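Local coordinates for RahU protein (Pseudomonas aeruginosa PAO1, PDB 6ZC2), which is an aegerolysin that interacts with the membrane sphingolipid ceramide phosphorylethanolamine, at residues E45-S48 and S49-V52. Numbering follows the deposited sequence.
With EDO (1,2-ethanediol), chain H; EDO (1,2-ethanediol), chain I.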
# COMPACT_ATOMS: atom_id res chain seq x y z
N GLU A 45 0.39 -0.76 13.99
CA GLU A 45 -0.92 -1.01 14.59
C GLU A 45 -1.96 -0.01 14.09
O GLU A 45 -3.11 -0.38 13.83
CB GLU A 45 -0.82 -0.97 16.11
CG GLU A 45 0.31 -1.81 16.69
CD GLU A 45 1.56 -0.99 16.96
OE1 GLU A 45 2.47 -1.02 16.11
OE2 GLU A 45 1.63 -0.34 18.02
N GLU A 46 -1.58 1.27 13.97
CA GLU A 46 -2.53 2.27 13.50
C GLU A 46 -2.89 2.05 12.03
O GLU A 46 -4.07 2.14 11.67
CB GLU A 46 -2.00 3.69 13.72
CG GLU A 46 -2.98 4.75 13.19
CD GLU A 46 -2.67 6.18 13.61
OE1 GLU A 46 -1.82 6.40 14.51
OE2 GLU A 46 -3.29 7.09 13.04
N VAL A 47 -1.90 1.74 11.18
CA VAL A 47 -2.22 1.42 9.79
C VAL A 47 -3.20 0.25 9.73
O VAL A 47 -4.16 0.26 8.95
CB VAL A 47 -0.94 1.13 8.99
CG1 VAL A 47 -1.28 0.70 7.57
CG2 VAL A 47 -0.03 2.35 8.98
N SER A 48 -2.97 -0.76 10.58
CA SER A 48 -3.77 -1.99 10.64
C SER A 48 -5.14 -1.80 11.30
O SER A 48 -5.85 -2.80 11.53
CB SER A 48 -3.00 -3.09 11.36
OG SER A 48 -1.77 -3.38 10.71
N SER A 49 -5.50 -0.56 11.63
CA SER A 49 -6.79 -0.22 12.18
C SER A 49 -7.62 0.65 11.24
O SER A 49 -8.76 1.00 11.58
CB SER A 49 -6.62 0.50 13.53
OG SER A 49 -5.85 -0.29 14.43
N MET A 50 -7.08 1.02 10.08
CA MET A 50 -7.76 1.92 9.16
C MET A 50 -8.97 1.26 8.50
O MET A 50 -8.91 0.10 8.09
CB MET A 50 -6.81 2.36 8.04
CG MET A 50 -5.62 3.18 8.49
SD MET A 50 -4.42 3.45 7.16
CE MET A 50 -5.30 4.58 6.10
N ASN A 51 -10.07 2.02 8.38
CA ASN A 51 -11.22 1.65 7.57
C ASN A 51 -11.39 2.73 6.50
O ASN A 51 -11.51 3.91 6.84
CB ASN A 51 -12.50 1.57 8.42
CG ASN A 51 -12.60 0.28 9.23
OD1 ASN A 51 -11.71 -0.55 9.22
ND2 ASN A 51 -13.72 0.11 9.90
N VAL A 52 -11.40 2.33 5.23
CA VAL A 52 -11.48 3.25 4.11
C VAL A 52 -12.88 3.14 3.49
O VAL A 52 -13.35 2.03 3.20
CB VAL A 52 -10.38 2.99 3.07
CG1 VAL A 52 -10.42 4.05 1.96
CG2 VAL A 52 -9.00 2.97 3.74
C1 EDO H . -9.25 5.08 8.82
O1 EDO H . -10.07 4.55 9.87
C2 EDO H . -8.16 5.96 9.41
O2 EDO H . -8.61 7.32 9.45
C1 EDO I . -3.94 7.96 9.77
O1 EDO I . -3.73 8.25 8.39
C2 EDO I . -4.65 6.61 9.89
O2 EDO I . -5.21 6.50 11.20
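Met50 lies alongside Val47 where a short helix ends and the chain turns into a strand. Met50 CB sits 3.5 Å from Val47 O and, on another flank, near C1 of the chain H ethanediol. Met50 CG is set beside its own backbone N by chi1 of -64°, which brings it to 3.3 Å from Val47 O and also close to Glu46 O. The same Met50 CG is 3.8 Å from C2 of the chain I ethanediol. Met50 SD comes nearest to Val47 O and CA and is 4.2 Å from Val47 CG1, the two side chains running side by side and pointing the same way.

The backbone here is a type I beta turn from Val47 to Met50. Met50 N closes it on Val47 O over 3.2 Å, nearly straight at the hydrogen (167°) but coming from above the carbonyl plane. One residue earlier, Ser49 N reaches Glu46 O, again from above the plane. The hydroxyl of Ser49 donates to Glu45 O at 2.8 Å, so the carbonyls of three successive helical residues each receive a hydrogen bond from Ser49 or Met50. Two ethanediols, probably from the crystallisation liquor, take Asn51 N as donor (2.9 Å to O1 of chain H) and Glu46 OE2 as acceptor (2.7 Å from O2 of chain I).

Ser48 OG bonds to Ala25 N and Thr44 O, tying the helix end to strand 19-27. Helix 44-47 thus leads through the turn into strand 51-53, outermost in its sheet within this chain and antiparallel to strand 19-27. Val47 and Met50 both rest on Ile22 of that strand and Ile60 of strand 58-63, bridging the two sheets at one edge of the aegerolysin beta-sandwich.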